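Long-range contact in hemagglutinin (Pseudomonas aeruginosa, PDB 6D7Y), which probably acts as the toxic C-terminal tip of CdiA in contact-dependent growth inhibition, and is bound by a cognate immunity protein: residues H50-F61 / E74-L85. Residues are numbered along the deposited sequence; the frame is centred on the assembly and turned at random.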
ATOM      1  N   HIS A  50      -6.758   1.442   4.498  1.00 36.53           N
ATOM      2  CA  HIS A  50      -5.927   2.471   3.839  1.00 35.49           C
ATOM      3  C   HIS A  50      -6.030   2.391   2.326  1.00 34.79           C
ATOM      4  O   HIS A  50      -6.187   3.395   1.656  1.00 34.98           O
ATOM      5  CB  HIS A  50      -4.458   2.316   4.185  1.00 34.59           C
ATOM      6  CG  HIS A  50      -4.083   2.833   5.535  1.00 35.47           C
ATOM      7  ND1 HIS A  50      -3.957   4.178   5.798  1.00 36.13           N
ATOM      8  CD2 HIS A  50      -3.709   2.192   6.666  1.00 35.87           C
ATOM      9  CE1 HIS A  50      -3.552   4.343   7.043  1.00 37.90           C
ATOM     10  NE2 HIS A  50      -3.395   3.153   7.591  1.00 37.50           N
ATOM     11  N   PHE A  51      -5.905   1.182   1.796  1.00 34.50           N
ATOM     12  CA  PHE A  51      -5.999   0.959   0.372  1.00 34.74           C
ATOM     13  C   PHE A  51      -7.296   1.554  -0.197  1.00 35.68           C
ATOM     14  O   PHE A  51      -7.258   2.356  -1.135  1.00 35.02           O
ATOM     15  CB  PHE A  51      -5.909  -0.533   0.077  1.00 35.69           C
ATOM     16  CG  PHE A  51      -5.998  -0.863  -1.372  1.00 37.38           C
ATOM     17  CD1 PHE A  51      -4.901  -0.687  -2.196  1.00 37.64           C
ATOM     18  CD2 PHE A  51      -7.183  -1.346  -1.918  1.00 39.82           C
ATOM     19  CE1 PHE A  51      -4.966  -0.993  -3.537  1.00 39.72           C
ATOM     20  CE2 PHE A  51      -7.260  -1.656  -3.268  1.00 42.17           C
ATOM     21  CZ  PHE A  51      -6.145  -1.479  -4.070  1.00 42.28           C
ATOM     22  N   LYS A  52      -8.433   1.157   0.371  1.00 36.98           N
ATOM     23  CA  LYS A  52      -9.737   1.672  -0.076  1.00 39.24           C
ATOM     24  C   LYS A  52      -9.840   3.192   0.059  1.00 38.37           C
ATOM     25  O   LYS A  52     -10.435   3.854  -0.795  1.00 39.20           O
ATOM     26  CB  LYS A  52     -10.890   0.992   0.658  1.00 42.23           C
ATOM     27  CG  LYS A  52     -11.079  -0.454   0.247  1.00 44.62           C
ATOM     28  CD  LYS A  52     -12.291  -1.077   0.921  1.00 48.63           C
ATOM     29  CE  LYS A  52     -12.456  -2.538   0.510  1.00 51.14           C
ATOM     30  NZ  LYS A  52     -12.624  -2.707  -0.962  1.00 53.17           N
ATOM     31  N   GLU A  53      -9.281   3.740   1.129  1.00 37.03           N
ATOM     32  CA  GLU A  53      -9.278   5.195   1.310  1.00 37.17           C
ATOM     33  C   GLU A  53      -8.495   5.908   0.204  1.00 35.23           C
ATOM     34  O   GLU A  53      -8.975   6.894  -0.370  1.00 35.10           O
ATOM     35  CB  GLU A  53      -8.734   5.585   2.681  1.00 37.84           C
ATOM     36  CG  GLU A  53      -9.708   5.275   3.821  1.00 40.97           C
ATOM     37  CD  GLU A  53      -9.179   5.612   5.207  1.00 42.61           C
ATOM     38  OE1 GLU A  53      -7.971   5.874   5.364  1.00 42.82           O
ATOM     39  OE2 GLU A  53      -9.990   5.609   6.162  1.00 46.09           O
ATOM     40  N   ILE A  54      -7.308   5.387  -0.105  1.00 33.58           N
ATOM     41  CA  ILE A  54      -6.445   5.963  -1.142  1.00 32.84           C
ATOM     42  C   ILE A  54      -7.118   5.906  -2.511  1.00 33.70           C
ATOM     43  O   ILE A  54      -7.038   6.855  -3.287  1.00 33.69           O
ATOM     44  CB  ILE A  54      -5.056   5.267  -1.160  1.00 32.06           C
ATOM     45  CG1 ILE A  54      -4.340   5.504   0.180  1.00 31.67           C
ATOM     46  CG2 ILE A  54      -4.198   5.806  -2.301  1.00 32.28           C
ATOM     47  CD1 ILE A  54      -3.160   4.583   0.463  1.00 31.85           C
ATOM     48  N   VAL A  55      -7.777   4.793  -2.798  1.00 35.39           N
ATOM     49  CA  VAL A  55      -8.489   4.619  -4.051  1.00 37.99           C
ATOM     50  C   VAL A  55      -9.662   5.604  -4.188  1.00 39.21           C
ATOM     51  O   VAL A  55      -9.866   6.154  -5.259  1.00 39.78           O
ATOM     52  CB  VAL A  55      -9.010   3.170  -4.193  1.00 40.25           C
ATOM     53  CG1 VAL A  55      -9.960   3.028  -5.374  1.00 43.38           C
ATOM     54  CG2 VAL A  55      -7.842   2.211  -4.328  1.00 40.45           C
ATOM     55  N   ARG A  56     -10.406   5.836  -3.114  1.00 40.85           N
ATOM     56  CA  ARG A  56     -11.580   6.740  -3.204  1.00 44.03           C
ATOM     57  C   ARG A  56     -11.245   8.234  -3.106  1.00 42.73           C
ATOM     58  O   ARG A  56     -12.062   9.075  -3.491  1.00 43.24           O
ATOM     59  CB  ARG A  56     -12.673   6.381  -2.183  1.00 47.60           C
ATOM     60  CG  ARG A  56     -12.361   6.671  -0.728  1.00 48.25           C
ATOM     61  CD  ARG A  56     -13.591   6.458   0.143  1.00 53.02           C
ATOM     62  NE  ARG A  56     -14.079   5.076   0.099  1.00 56.23           N
ATOM     63  CZ  ARG A  56     -13.708   4.091   0.926  1.00 57.08           C
ATOM     64  NH1 ARG A  56     -12.828   4.297   1.903  1.00 55.82           N
ATOM     65  NH2 ARG A  56     -14.234   2.880   0.777  1.00 60.15           N
ATOM     66  N   ALA A  57     -10.064   8.558  -2.588  1.00 40.59           N
ATOM     67  CA  ALA A  57      -9.635   9.948  -2.440  1.00 40.48           C
ATOM     68  C   ALA A  57      -9.387  10.626  -3.792  1.00 40.97           C
ATOM     69  O   ALA A  57      -9.130   9.948  -4.775  1.00 39.95           O
ATOM     70  CB  ALA A  57      -8.374  10.022  -1.606  1.00 39.33           C
ATOM     71  N   PRO A  58      -9.508  11.968  -3.850  1.00 42.53           N
ATOM     72  CA  PRO A  58      -9.204  12.643  -5.104  1.00 43.45           C
ATOM     73  C   PRO A  58      -7.706  12.531  -5.453  1.00 42.82           C
ATOM     74  O   PRO A  58      -6.860  12.308  -4.581  1.00 44.48           O
ATOM     75  CB  PRO A  58      -9.601  14.092  -4.829  1.00 44.01           C
ATOM     76  CG  PRO A  58     -10.660  13.994  -3.798  1.00 45.18           C
ATOM     77  CD  PRO A  58     -10.240  12.854  -2.921  1.00 44.36           C
ATOM     78  N   GLY A  59      -7.397  12.737  -6.716  1.00 43.16           N
ATOM     79  CA  GLY A  59      -6.044  12.615  -7.206  1.00 43.45           C
ATOM     80  C   GLY A  59      -6.149  11.526  -8.230  1.00 43.53           C
ATOM     81  O   GLY A  59      -7.219  10.984  -8.445  1.00 43.35           O
ATOM     82  N   GLU A  60      -5.044  11.180  -8.853  1.00 33.95           N
ATOM     83  CA  GLU A  60      -5.080  10.161  -9.891  1.00 32.07           C
ATOM     84  C   GLU A  60      -3.896   9.222  -9.855  1.00 27.88           C
ATOM     85  O   GLU A  60      -2.820   9.565  -9.349  1.00 27.53           O
ATOM     86  CB  GLU A  60      -5.029  10.859 -11.270  1.00 35.58           C
ATOM     87  CG  GLU A  60      -6.084  11.922 -11.551  1.00 40.10           C
ATOM     88  CD  GLU A  60      -7.502  11.393 -11.780  1.00 42.25           C
ATOM     89  OE1 GLU A  60      -7.718  10.157 -11.887  1.00 43.48           O
ATOM     90  OE2 GLU A  60      -8.410  12.237 -11.887  1.00 42.03           O
ATOM     91  N   PHE A  61      -4.105   8.026 -10.408  1.00 25.20           N
ATOM     92  CA  PHE A  61      -3.016   7.131 -10.640  1.00 22.72           C
ATOM     93  C   PHE A  61      -2.293   7.657 -11.892  1.00 23.40           C
ATOM     94  O   PHE A  61      -2.927   8.149 -12.847  1.00 23.93           O
ATOM     95  CB  PHE A  61      -3.461   5.683 -10.917  1.00 21.71           C
ATOM     96  CG  PHE A  61      -3.747   4.873  -9.698  1.00 22.75           C
ATOM     97  CD1 PHE A  61      -2.729   4.164  -9.070  1.00 22.80           C
ATOM     98  CD2 PHE A  61      -5.027   4.794  -9.179  1.00 23.96           C
ATOM     99  CE1 PHE A  61      -2.978   3.418  -7.934  1.00 23.86           C
ATOM    100  CE2 PHE A  61      -5.286   4.049  -8.034  1.00 25.48           C
ATOM    101  CZ  PHE A  61      -4.262   3.359  -7.411  1.00 25.93           C
ATOM    102  N   GLU A  74       0.990   4.686 -10.070  1.00 15.95           N
ATOM    103  CA  GLU A  74       1.124   5.253  -8.746  1.00 16.05           C
ATOM    104  C   GLU A  74       0.161   6.376  -8.452  1.00 16.46           C
ATOM    105  O   GLU A  74      -0.011   7.263  -9.270  1.00 17.59           O
ATOM    106  CB  GLU A  74       2.554   5.806  -8.601  1.00 17.68           C
ATOM    107  CG  GLU A  74       3.617   4.730  -8.738  1.00 18.36           C
ATOM    108  CD  GLU A  74       5.032   5.223  -8.609  1.00 20.90           C
ATOM    109  OE1 GLU A  74       5.259   6.444  -8.430  1.00 23.50           O
ATOM    110  OE2 GLU A  74       5.941   4.375  -8.725  1.00 21.34           O
ATOM    111  N   LYS A  75      -0.488   6.295  -7.300  1.00 16.67           N
ATOM    112  CA  LYS A  75      -1.373   7.351  -6.820  1.00 18.59           C
ATOM    113  C   LYS A  75      -0.790   7.800  -5.477  1.00 19.21           C
ATOM    114  O   LYS A  75      -0.686   6.982  -4.562  1.00 19.48           O
ATOM    115  CB  LYS A  75      -2.782   6.859  -6.643  1.00 19.28           C
ATOM    116  CG  LYS A  75      -3.736   7.942  -6.189  1.00 20.98           C
ATOM    117  CD  LYS A  75      -5.158   7.471  -6.153  1.00 22.43           C
ATOM    118  CE  LYS A  75      -6.089   8.601  -5.729  1.00 24.37           C
ATOM    119  NZ  LYS A  75      -7.500   8.162  -5.829  1.00 26.55           N
ATOM    120  N   ARG A  76      -0.404   9.076  -5.372  1.00 19.70           N
ATOM    121  CA  ARG A  76       0.133   9.629  -4.132  1.00 20.63           C
ATOM    122  C   ARG A  76      -0.791  10.742  -3.654  1.00 22.50           C
ATOM    123  O   ARG A  76      -1.135  11.640  -4.427  1.00 22.09           O
ATOM    124  CB  ARG A  76       1.532  10.200  -4.327  1.00 22.18           C
ATOM    125  CG  ARG A  76       2.585   9.212  -4.759  1.00 23.66           C
ATOM    126  CD  ARG A  76       3.929   9.908  -4.789  1.00 26.31           C
ATOM    127  NE  ARG A  76       5.053   9.041  -5.112  1.00 27.20           N
ATOM    128  CZ  ARG A  76       5.873   8.466  -4.224  1.00 27.95           C
ATOM    129  NH1 ARG A  76       5.666   8.605  -2.905  1.00 27.05           N
ATOM    130  NH2 ARG A  76       6.899   7.723  -4.664  1.00 27.00           N
ATOM    131  N   LEU A  77      -1.208  10.654  -2.392  1.00 22.12           N
ATOM    132  CA  LEU A  77      -2.118  11.618  -1.821  1.00 25.43           C
ATOM    133  C   LEU A  77      -1.379  12.748  -1.193  1.00 25.76           C
ATOM    134  O   LEU A  77      -0.236  12.620  -0.793  1.00 24.81           O
ATOM    135  CB  LEU A  77      -2.994  10.964  -0.752  1.00 26.46           C
ATOM    136  CG  LEU A  77      -3.855   9.776  -1.190  1.00 27.15           C
ATOM    137  CD1 LEU A  77      -4.805   9.446  -0.056  1.00 29.66           C
ATOM    138  CD2 LEU A  77      -4.667  10.067  -2.443  1.00 27.47           C
ATOM    139  N   ILE A  78      -2.070  13.870  -1.084  1.00 28.75           N
ATOM    140  CA  ILE A  78      -1.510  15.034  -0.440  1.00 31.23           C
ATOM    141  C   ILE A  78      -1.149  14.700   1.043  1.00 31.71           C
ATOM    142  O   ILE A  78      -0.189  15.232   1.565  1.00 30.74           O
ATOM    143  CB  ILE A  78      -2.504  16.208  -0.537  1.00 35.30           C
ATOM    144  CG1 ILE A  78      -1.861  17.529  -0.095  1.00 38.79           C
ATOM    145  CG2 ILE A  78      -3.792  15.898   0.222  1.00 37.88           C
ATOM    146  CD1 ILE A  78      -0.744  17.961  -1.024  1.00 39.96           C
ATOM    147  N   ASP A  79      -1.877  13.763   1.679  1.00 32.57           N
ATOM    148  CA  ASP A  79      -1.601  13.362   3.093  1.00 33.06           C
ATOM    149  C   ASP A  79      -0.360  12.452   3.282  1.00 31.76           C
ATOM    150  O   ASP A  79      -0.078  12.020   4.392  1.00 31.63           O
ATOM    151  CB  ASP A  79      -2.849  12.747   3.785  1.00 35.36           C
ATOM    152  CG  ASP A  79      -3.229  11.341   3.266  1.00 35.97           C
ATOM    153  OD1 ASP A  79      -2.383  10.617   2.699  1.00 33.02           O
ATOM    154  OD2 ASP A  79      -4.405  10.932   3.484  1.00 38.92           O
ATOM    155  N   GLY A  80       0.345  12.153   2.189  1.00 27.80           N
ATOM    156  CA  GLY A  80       1.579  11.384   2.250  1.00 26.86           C
ATOM    157  C   GLY A  80       1.465   9.917   1.936  1.00 24.74           C
ATOM    158  O   GLY A  80       2.469   9.290   1.628  1.00 24.09           O
ATOM    159  N   ARG A  81       0.256   9.368   2.015  1.00 24.29           N
ATOM    160  CA  ARG A  81       0.030   7.978   1.688  1.00 23.41           C
ATOM    161  C   ARG A  81      -0.103   7.801   0.175  1.00 22.58           C
ATOM    162  O   ARG A  81      -0.570   8.681  -0.543  1.00 21.44           O
ATOM    163  CB  ARG A  81      -1.254   7.478   2.331  1.00 24.48           C
ATOM    164  CG  ARG A  81      -1.282   7.543   3.851  1.00 27.13           C
ATOM    165  CD  ARG A  81      -2.636   7.059   4.353  1.00 29.18           C
ATOM    166  NE  ARG A  81      -3.722   7.932   3.912  1.00 29.24           N
ATOM    167  CZ  ARG A  81      -5.017   7.641   3.961  1.00 31.56           C
ATOM    168  NH1 ARG A  81      -5.451   6.471   4.419  1.00 31.70           N
ATOM    169  NH2 ARG A  81      -5.899   8.547   3.562  1.00 34.64           N
ATOM    170  N   GLY A  82       0.280   6.633  -0.301  1.00 19.23           N
ATOM    171  CA  GLY A  82       0.165   6.355  -1.693  1.00 18.62           C
ATOM    172  C   GLY A  82       0.163   4.864  -1.943  1.00 18.13           C
ATOM    173  O   GLY A  82       0.549   4.091  -1.074  1.00 18.02           O
ATOM    174  N   VAL A  83      -0.256   4.486  -3.146  1.00 17.49           N
ATOM    175  CA  VAL A  83      -0.287   3.057  -3.575  1.00 18.53           C
ATOM    176  C   VAL A  83       0.411   2.924  -4.914  1.00 16.54           C
ATOM    177  O   VAL A  83       0.281   3.787  -5.792  1.00 17.12           O
ATOM    178  CB  VAL A  83      -1.728   2.545  -3.701  1.00 20.92           C
ATOM    179  CG1 VAL A  83      -1.785   1.188  -4.400  1.00 22.91           C
ATOM    180  CG2 VAL A  83      -2.357   2.436  -2.319  1.00 23.79           C
ATOM    181  N   ARG A  84       1.176   1.837  -5.046  1.00 16.02           N
ATOM    182  CA  ARG A  84       1.886   1.512  -6.247  1.00 15.23           C
ATOM    183  C   ARG A  84       1.353   0.166  -6.708  1.00 14.76           C
ATOM    184  O   ARG A  84       1.266  -0.778  -5.922  1.00 14.42           O
ATOM    185  CB  ARG A  84       3.383   1.411  -5.992  1.00 15.07           C
ATOM    186  CG  ARG A  84       4.228   0.923  -7.165  1.00 16.13           C
ATOM    187  CD  ARG A  84       5.708   0.949  -6.805  1.00 16.90           C
ATOM    188  NE  ARG A  84       6.246   2.314  -6.862  1.00 18.06           N
ATOM    189  CZ  ARG A  84       7.363   2.734  -6.262  1.00 19.18           C
ATOM    190  NH1 ARG A  84       8.017   1.945  -5.424  1.00 18.82           N
ATOM    191  NH2 ARG A  84       7.755   4.015  -6.416  1.00 21.25           N
ATOM    192  N   LEU A  85       0.961   0.135  -7.967  1.00 14.73           N
ATOM    193  CA  LEU A  85       0.469  -1.052  -8.621  1.00 16.39           C
ATOM    194  C   LEU A  85       1.393  -1.423  -9.770  1.00 16.42           C
ATOM    195  O   LEU A  85       2.033  -0.566 -10.395  1.00 15.11           O
ATOM    196  CB  LEU A  85      -0.900  -0.781  -9.229  1.00 17.38           C
ATOM    197  CG  LEU A  85      -2.042  -0.282  -8.355  1.00 18.13           C
ATOM    198  CD1 LEU A  85      -3.303  -0.144  -9.204  1.00 20.39           C
ATOM    199  CD2 LEU A  85      -2.285  -1.201  -7.171  1.00 18.98           C
TER
HETATM  200  O   HOH W   1      -0.616  10.609  -7.704  1.00 38.62           O
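Lys75 reaches from its strand to the carbonyl oxygens of the last turn of helix 40-56 and of Ala57, the first residue beyond it. With CG anti to the backbone N (chi1 -178°) and the later torsions extended, the chain spans the gap at full length. Lys75 NZ gives a hydrogen bond to Ala57 O at 2.6 Å and another to Ile54 O at 2.9 Å, the latter in its carbonyl plane; a weaker one goes to Val55 O. A lysine suits this place, since a helix ends with carbonyls that lack helical N-H partners and its dipole probably favours a cation there. The methylenes serve as well: Lys75 CB lies over the centre of the Phe61 ring, 3.6 Å from its centroid, a CH-pi contact.

A second cation, Arg81, grips the helix flank. Its NH1 gives one bond to Glu53 OE1 (2.8 Å), a salt bridge, and another to His50 ND1 (3.1 Å); His50 ND1 lies in the guanidinium plane, Glu53 OE1 tilted a little from it. Within its own loop, Arg81 NE and NH2 take Asp79 side-on, restraining the guanidinium's rotation, while Asp79 OD1 also accepts from Arg81 N in an Asx turn. Glu53 is shared with Lys49.

The end of helix 40-56 lies across a four-stranded antiparallel sheet, the axis of its 50-56 part at 92° to strand 82-85, and rests on the hairpin of strands 71-76 and 82-86; Leu77 to Gly80 form a type I turn in the hairpin loop, where Gly80 takes a positive phi.

Apolar side chains fill the crossing. Beta-branched Val83 suits a strand and offers CG2 to Ile54 CD1 at 3.6 Å, while Leu77, starting the turn, reaches Ile54 CG1 with its CD1. Ala57, small enough for a close approach, sets CB against Leu77 CD2 (3.8 Å). Phe51 brings its ring edge to Val83 CG1, and Phe61 CE1 meets Leu85 CD1 at 3.8 Å.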